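Local coordinates for transcobalamin-1 (Homo sapiens, PDB 4KKI), which binds vitamin B12 with femtomolar affinity and protects it from the acid of the stomach as a secreted cobalamin transport protein, at residues Q67-T70 against L71-M75; Y257-E260 against N261-N264; L273-I276 against S277-A280. One frame throughout, in Å; residues are numbered along the deposited sequence.

Contact 1 of 3, residues Q67-T70 against L71-M75; sequences QIQT and LMQKM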
loop_
_atom_site.group_PDB
_atom_site.type_symbol
_atom_site.label_atom_id
_atom_site.label_comp_id
_atom_site.label_asym_id
_atom_site.label_seq_id
_atom_site.Cartn_x
_atom_site.Cartn_y
_atom_site.Cartn_z
ATOM N N GLN A 67 12.934 5.415 16.018
ATOM C CA GLN A 67 12.861 6.824 15.665
ATOM C C GLN A 67 14.079 7.219 14.845
ATOM O O GLN A 67 15.209 6.948 15.235
ATOM C CB GLN A 67 12.751 7.684 16.922
ATOM C CG GLN A 67 11.563 7.325 17.799
ATOM C CD GLN A 67 11.445 8.217 19.018
ATOM O OE1 GLN A 67 11.903 7.864 20.105
ATOM N NE2 GLN A 67 10.829 9.380 18.842
ATOM N N ILE A 68 13.841 7.831 13.692
ATOM C CA ILE A 68 14.922 8.319 12.847
ATOM C C ILE A 68 14.731 9.809 12.618
ATOM O O ILE A 68 13.809 10.224 11.916
ATOM C CB ILE A 68 14.963 7.592 11.491
ATOM C CG1 ILE A 68 15.171 6.091 11.699
ATOM C CG2 ILE A 68 16.067 8.166 10.614
ATOM C CD1 ILE A 68 16.459 5.748 12.416
ATOM N N GLN A 69 15.609 10.601 13.219
ATOM C CA GLN A 69 15.472 12.055 13.232
ATOM C C GLN A 69 15.367 12.685 11.845
ATOM O O GLN A 69 14.466 13.484 11.594
ATOM C CB GLN A 69 16.626 12.693 14.005
ATOM C CG GLN A 69 16.496 14.196 14.157
ATOM C CD GLN A 69 15.257 14.591 14.940
ATOM O OE1 GLN A 69 14.773 13.832 15.781
ATOM N NE2 GLN A 69 14.733 15.778 14.659
ATOM N N THR A 70 16.293 12.329 10.956
ATOM C CA THR A 70 16.327 12.904 9.612
ATOM C C THR A 70 15.020 12.666 8.861
ATOM O O THR A 70 14.477 13.579 8.240
ATOM C CB THR A 70 17.491 12.338 8.781
ATOM O OG1 THR A 70 17.473 10.907 8.845
ATOM C CG2 THR A 70 18.821 12.846 9.311
ATOM N N LEU A 71 14.523 11.436 8.927
ATOM C CA LEU A 71 13.264 11.083 8.284
ATOM C C LEU A 71 12.090 11.768 8.974
ATOM O O LEU A 71 11.129 12.181 8.324
ATOM C CB LEU A 71 13.074 9.563 8.281
ATOM C CG LEU A 71 14.050 8.793 7.390
ATOM C CD1 LEU A 71 13.975 7.297 7.655
ATOM C CD2 LEU A 71 13.775 9.093 5.919
ATOM N N MET A 72 12.176 11.889 10.293
ATOM C CA MET A 72 11.152 12.576 11.067
ATOM C C MET A 72 11.042 14.041 10.643
ATOM O O MET A 72 9.941 14.562 10.457
ATOM C CB MET A 72 11.463 12.477 12.561
ATOM C CG MET A 72 10.529 13.287 13.438
ATOM S SD MET A 72 8.858 12.620 13.427
ATOM C CE MET A 72 9.158 10.998 14.124
ATOM N N GLN A 73 12.189 14.694 10.483
ATOM C CA GLN A 73 12.237 16.085 10.039
ATOM C C GLN A 73 11.690 16.228 8.626
ATOM O O GLN A 73 10.987 17.191 8.316
ATOM C CB GLN A 73 13.670 16.619 10.094
ATOM C CG GLN A 73 14.223 16.749 11.499
ATOM C CD GLN A 73 15.722 16.986 11.523
ATOM O OE1 GLN A 73 16.323 17.092 12.591
ATOM N NE2 GLN A 73 16.333 17.067 10.346
ATOM N N LYS A 74 12.021 15.269 7.769
ATOM C CA LYS A 74 11.530 15.284 6.400
ATOM C C LYS A 74 10.012 15.177 6.373
ATOM O O LYS A 74 9.348 15.872 5.606
ATOM C CB LYS A 74 12.148 14.148 5.581
ATOM C CG LYS A 74 11.680 14.126 4.131
ATOM C CD LYS A 74 12.242 12.940 3.368
ATOM C CE LYS A 74 11.706 12.906 1.944
ATOM N NZ LYS A 74 12.082 11.654 1.230
ATOM N N MET A 75 9.465 14.307 7.218
ATOM C CA MET A 75 8.027 14.073 7.228
ATOM C C MET A 75 7.265 15.308 7.686
ATOM O O MET A 75 6.249 15.672 7.096
ATOM C CB MET A 75 7.660 12.883 8.113
ATOM C CG MET A 75 6.169 12.575 8.103
ATOM S SD MET A 75 5.630 11.459 9.411
ATOM C CE MET A 75 6.017 12.420 10.871
#
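Ile68, the N-cap residue of helix 69-85, meets the first turn in two ways. Its carbonyl O accepts a hydrogen bond from Met72 N at 2.8 Å, the i to i+4 bond that opens the helix. Its side chain lies alongside that of Leu71 and points the same way; CG2 of Ile68 stands 3.7 Å from CD1 of Leu71. With CG2 anti to the backbone N (CG1 at chi1 -60°), the methyl branch is the part of Ile68 turned to the leucine. Both residues also pack on Ile44 of helix 37-45 and Leu61 of helix 55-63, so the pair faces the neighbouring helices of the alpha domain.

Gln69 continues the ladder, its O taking Gln73 N at 2.8 Å, and adds a side-chain link one turn long. Its NE2 donates to Gln73 OE1 over 2.9 Å in a nearly straight bond (164°). The acceptor lies in the amide plane of Gln69, while the two amide planes stand 72° apart.

Thr70 O receives Lys74 N at 3.0 Å, and Thr70 OG1 bonds to Asn47 OD1. Lys74 NZ is hydrogen-bonded to Ser46 O and Asn49 O.

The chemistry thus divides by face: an apolar pair is turned to the helix bundle, a neutral amide-to-amide bond links Gln69 and Gln73 on the exposed side, and the one charged group, the Lys74 ammonium, is held by backbone carbonyls.

Contact 2 of 3, residues Y257-E260 against N261-N264; sequences YYNE and NDWN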
loop_
_atom_site.group_PDB
_atom_site.type_symbol
_atom_site.label_atom_id
_atom_site.label_comp_id
_atom_site.label_asym_id
_atom_site.label_seq_id
_atom_site.Cartn_x
_atom_site.Cartn_y
_atom_site.Cartn_z
ATOM N N TYR A 257 -10.524 -16.625 12.452
ATOM C CA TYR A 257 -11.105 -17.102 11.206
ATOM C C TYR A 257 -10.219 -18.081 10.447
ATOM O O TYR A 257 -10.459 -18.355 9.272
ATOM C CB TYR A 257 -11.469 -15.910 10.320
ATOM C CG TYR A 257 -12.202 -14.816 11.063
ATOM C CD1 TYR A 257 -13.571 -14.894 11.283
ATOM C CD2 TYR A 257 -11.524 -13.704 11.550
ATOM C CE1 TYR A 257 -14.246 -13.896 11.962
ATOM C CE2 TYR A 257 -12.190 -12.703 12.233
ATOM C CZ TYR A 257 -13.550 -12.803 12.435
ATOM O OH TYR A 257 -14.218 -11.810 13.113
ATOM N N TYR A 258 -9.232 -18.636 11.131
ATOM C CA TYR A 258 -8.396 -19.654 10.523
ATOM C C TYR A 258 -7.673 -20.506 11.558
ATOM O O TYR A 258 -7.444 -20.075 12.679
ATOM C CB TYR A 258 -7.421 -19.029 9.523
ATOM C CG TYR A 258 -6.341 -18.176 10.133
ATOM C CD1 TYR A 258 -6.521 -16.814 10.311
ATOM C CD2 TYR A 258 -5.137 -18.729 10.518
ATOM C CE1 TYR A 258 -5.531 -16.034 10.866
ATOM C CE2 TYR A 258 -4.144 -17.959 11.070
ATOM C CZ TYR A 258 -4.348 -16.614 11.241
ATOM O OH TYR A 258 -3.354 -15.858 11.794
ATOM N N ASN A 259 -7.331 -21.726 11.167
ATOM C CA ASN A 259 -6.636 -22.658 12.042
ATOM C C ASN A 259 -5.134 -22.564 11.824
ATOM O O ASN A 259 -4.679 -21.868 10.918
ATOM C CB ASN A 259 -7.109 -24.089 11.780
ATOM C CG ASN A 259 -8.616 -24.184 11.611
ATOM O OD1 ASN A 259 -9.359 -24.265 12.589
ATOM N ND2 ASN A 259 -9.073 -24.176 10.363
ATOM N N GLU A 260 -4.367 -23.273 12.647
ATOM C CA GLU A 260 -2.913 -23.271 12.526
ATOM C C GLU A 260 -2.450 -23.887 11.208
ATOM O O GLU A 260 -1.385 -23.544 10.692
ATOM C CB GLU A 260 -2.266 -24.015 13.699
ATOM C CG GLU A 260 -2.599 -25.501 13.765
ATOM C CD GLU A 260 -1.541 -26.304 14.499
ATOM O OE1 GLU A 260 -1.776 -27.503 14.764
ATOM O OE2 GLU A 260 -0.471 -25.737 14.807
ATOM N N ASN A 261 -3.253 -24.797 10.667
ATOM C CA ASN A 261 -2.894 -25.493 9.436
ATOM C C ASN A 261 -3.417 -24.804 8.177
ATOM O O ASN A 261 -3.298 -25.334 7.073
ATOM C CB ASN A 261 -3.339 -26.959 9.489
ATOM C CG ASN A 261 -4.772 -27.119 9.964
ATOM O OD1 ASN A 261 -5.629 -26.280 9.690
ATOM N ND2 ASN A 261 -5.036 -28.201 10.686
ATOM N N ASP A 262 -3.997 -23.621 8.348
ATOM C CA ASP A 262 -4.411 -22.810 7.210
ATOM C C ASP A 262 -3.274 -21.886 6.794
ATOM O O ASP A 262 -3.233 -21.402 5.662
ATOM C CB ASP A 262 -5.660 -21.991 7.545
ATOM C CG ASP A 262 -6.891 -22.857 7.751
ATOM O OD1 ASP A 262 -6.955 -23.957 7.164
ATOM O OD2 ASP A 262 -7.798 -22.432 8.497
ATOM N N TRP A 263 -2.345 -21.652 7.715
ATOM C CA TRP A 263 -1.236 -20.741 7.463
ATOM C C TRP A 263 -0.032 -21.039 8.346
ATOM O O TRP A 263 -0.152 -21.132 9.566
ATOM C CB TRP A 263 -1.676 -19.292 7.686
ATOM C CG TRP A 263 -0.592 -18.292 7.428
ATOM C CD1 TRP A 263 0.309 -18.302 6.401
ATOM C CD2 TRP A 263 -0.284 -17.137 8.219
ATOM N NE1 TRP A 263 1.152 -17.221 6.500
ATOM C CE2 TRP A 263 0.809 -16.491 7.608
ATOM C CE3 TRP A 263 -0.830 -16.586 9.382
ATOM C CZ2 TRP A 263 1.366 -15.321 8.121
ATOM C CZ3 TRP A 263 -0.274 -15.425 9.890
ATOM C CH2 TRP A 263 0.810 -14.804 9.260
ATOM N N ASN A 264 1.128 -21.182 7.718
ATOM C CA ASN A 264 2.381 -21.302 8.444
ATOM C C ASN A 264 3.080 -19.951 8.423
ATOM O O ASN A 264 3.719 -19.591 7.432
ATOM C CB ASN A 264 3.263 -22.374 7.800
ATOM C CG ASN A 264 4.489 -22.710 8.634
ATOM O OD1 ASN A 264 4.930 -21.921 9.468
ATOM N ND2 ASN A 264 5.050 -23.890 8.403
#
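The Tyr258 and Trp263 rings meet obliquely at the edge of the indole and flank a type I beta-turn, Asn259-Asp262, in the connection from helix 244-252 to helix 265-277 of the alpha6-alpha6 barrel. Tyr258 CE2 lies in the indole plane, 4.0 Å from Trp263 CE3, and Tyr258 OH approaches the same edge, near its plane, 3.6 Å from CE3. Helix 244-252 lines the indole through Met248, Leu251 and Phe252, while the polar ends of both rings are bonded outside the loop: Tyr258 OH to Leu251 O and Glu24 N, Trp263 NE1 to Thr268 OG1.

Asp262 N closes the turn on Asn259 O at 3.2 Å, and Asp262 answers with its carboxylate. OD2 accepts Asn259 N at 2.8 Å in an almost linear bond (173°) and Asn259 ND2 at 2.9 Å in a more bent one (130°). Both donors arrive from the same face, above the carboxylate plane. The torsion of Asp262 (chi1 -67°) sets CG beside its own backbone N, which turns the carboxylate back over the start of the turn.

An alanine in place of Asp262 would remove OD2, which would probably leave Asn259 N and ND2 without this acceptor and the amide group freer to rotate.

Beside this pair the side chain of Asn261 runs alongside that of Asn259, its OD1 3.4 Å from Asn259 CB.

Contact 3 of 3, residues L273-I276 against S277-A280; sequences LTEI and SQGA
From Leu273 to Ser277 the backbone is helical; at Gly279 phi turns positive (80°), and helix 265-277 ends in a Schellman motif. Ser277 N still makes the regular i to i+4 bond to Leu273 O, and Gln278 N the next one to Thr274 O. The closing pair is different. Ala280 N reaches five residues back to Glu275 O at 3.0 Å with a fairly straight N-H (162°), and Gly279 N turns to Ile276 O at 2.9 Å, arriving from above the carbonyl plane. Gln278 N has a weak second bond to Glu275 O. Positive phi favours glycine, which suits the residue at the bend.

The 6→1 bond draws the first residue after the bend onto the last turn of the helix. Ala280 CB points back toward it, 3.8 Å from Glu275 CB. Glu275 OE2 is bonded to Thr241 OG1, next in sequence to the cobalamin-binding Asn240, so the carboxylate ties the helix end to a loop that borders the ligand site. Ile276 packs on Pro38 and Leu39 of helix 37-45, and Phe281 touches both Glu275 and Ile276.

On the exposed side the side chain of Gln278 lies next to that of Thr274, its CG 3.3 Å from Thr274 O. The hydroxyl of Thr274 bonds back to Asn270 O within the helix.

Thr274 O has two donors that approach from the same face: besides Gln278 N it accepts the hydroxyl of Ser277. With chi1 at 62°, OG sits between the serine's own N and carbonyl carbon and folds back along the helix, 2.6 Å from Thr274 O.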
loop_
_atom_site.group_PDB
_atom_site.type_symbol
_atom_site.label_atom_id
_atom_site.label_comp_id
_atom_site.label_asym_id
_atom_site.label_seq_id
_atom_site.Cartn_x
_atom_site.Cartn_y
_atom_site.Cartn_z
ATOM N N LEU A 273 12.097 -12.876 4.429
ATOM C CA LEU A 273 13.475 -12.577 4.818
ATOM C C LEU A 273 14.449 -12.898 3.687
ATOM O O LEU A 273 15.432 -12.186 3.478
ATOM C CB LEU A 273 13.864 -13.345 6.087
ATOM C CG LEU A 273 13.160 -12.934 7.383
ATOM C CD1 LEU A 273 13.553 -13.858 8.529
ATOM C CD2 LEU A 273 13.467 -11.483 7.732
ATOM N N THR A 274 14.167 -13.970 2.957
ATOM C CA THR A 274 14.976 -14.344 1.806
ATOM C C THR A 274 14.888 -13.270 0.729
ATOM O O THR A 274 15.894 -12.907 0.120
ATOM C CB THR A 274 14.523 -15.685 1.216
ATOM O OG1 THR A 274 14.647 -16.709 2.209
ATOM C CG2 THR A 274 15.373 -16.049 0.009
ATOM N N GLU A 275 13.679 -12.764 0.507
ATOM C CA GLU A 275 13.454 -11.707 -0.474
ATOM C C GLU A 275 14.242 -10.448 -0.126
ATOM O O GLU A 275 14.831 -9.817 -1.002
ATOM C CB GLU A 275 11.964 -11.372 -0.573
ATOM C CG GLU A 275 11.081 -12.525 -1.026
ATOM C CD GLU A 275 11.144 -12.767 -2.521
ATOM O OE1 GLU A 275 12.218 -13.157 -3.024
ATOM O OE2 GLU A 275 10.111 -12.565 -3.194
ATOM N N ILE A 276 14.244 -10.088 1.156
ATOM C CA ILE A 276 14.966 -8.910 1.630
ATOM C C ILE A 276 16.455 -9.000 1.308
ATOM O O ILE A 276 17.050 -8.043 0.810
ATOM C CB ILE A 276 14.798 -8.716 3.149
ATOM C CG1 ILE A 276 13.325 -8.508 3.503
ATOM C CG2 ILE A 276 15.630 -7.536 3.635
ATOM C CD1 ILE A 276 13.069 -8.390 4.989
ATOM N N SER A 277 17.045 -10.157 1.586
ATOM C CA SER A 277 18.468 -10.364 1.354
ATOM C C SER A 277 18.799 -10.288 -0.132
ATOM O O SER A 277 19.922 -9.962 -0.513
ATOM C CB SER A 277 18.915 -11.710 1.927
ATOM O OG SER A 277 18.239 -12.779 1.291
ATOM N N GLN A 278 17.811 -10.585 -0.969
ATOM C CA GLN A 278 17.993 -10.527 -2.415
ATOM C C GLN A 278 17.710 -9.133 -2.969
ATOM O O GLN A 278 17.801 -8.908 -4.174
ATOM C CB GLN A 278 17.113 -11.567 -3.103
ATOM C CG GLN A 278 17.483 -12.997 -2.755
ATOM C CD GLN A 278 16.466 -14.000 -3.252
ATOM O OE1 GLN A 278 15.346 -13.637 -3.613
ATOM N NE2 GLN A 278 16.849 -15.271 -3.272
ATOM N N GLY A 279 17.372 -8.203 -2.081
ATOM C CA GLY A 279 17.148 -6.820 -2.469
ATOM C C GLY A 279 15.783 -6.563 -3.082
ATOM O O GLY A 279 15.614 -5.619 -3.852
ATOM N N ALA A 280 14.807 -7.396 -2.737
ATOM C CA ALA A 280 13.462 -7.261 -3.292
ATOM C C ALA A 280 12.753 -6.012 -2.778
ATOM O O ALA A 280 11.824 -5.512 -3.410
ATOM C CB ALA A 280 12.637 -8.500 -2.990
#

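All three contacts belong to the N-terminal alpha domain and follow one another along the chain without nesting or crossing. Contact 1 starts helix 69-85, just after the link from helix 55-63. Far along the sequence, contact 2 forms the turn between helices 244-252 and 265-277, and contact 3 ends the second of these before the chain continues to helix 284-294. Contacts 2 and 3 therefore mark the entry and exit of one helix, their centres about 25 Å apart. Contact 1 lies about 25 Å from contact 3 and 38 Å from contact 2, centre to centre. Helix 37-45 relates the outer pair, touching Ile68 and Leu71 as well as Ile276.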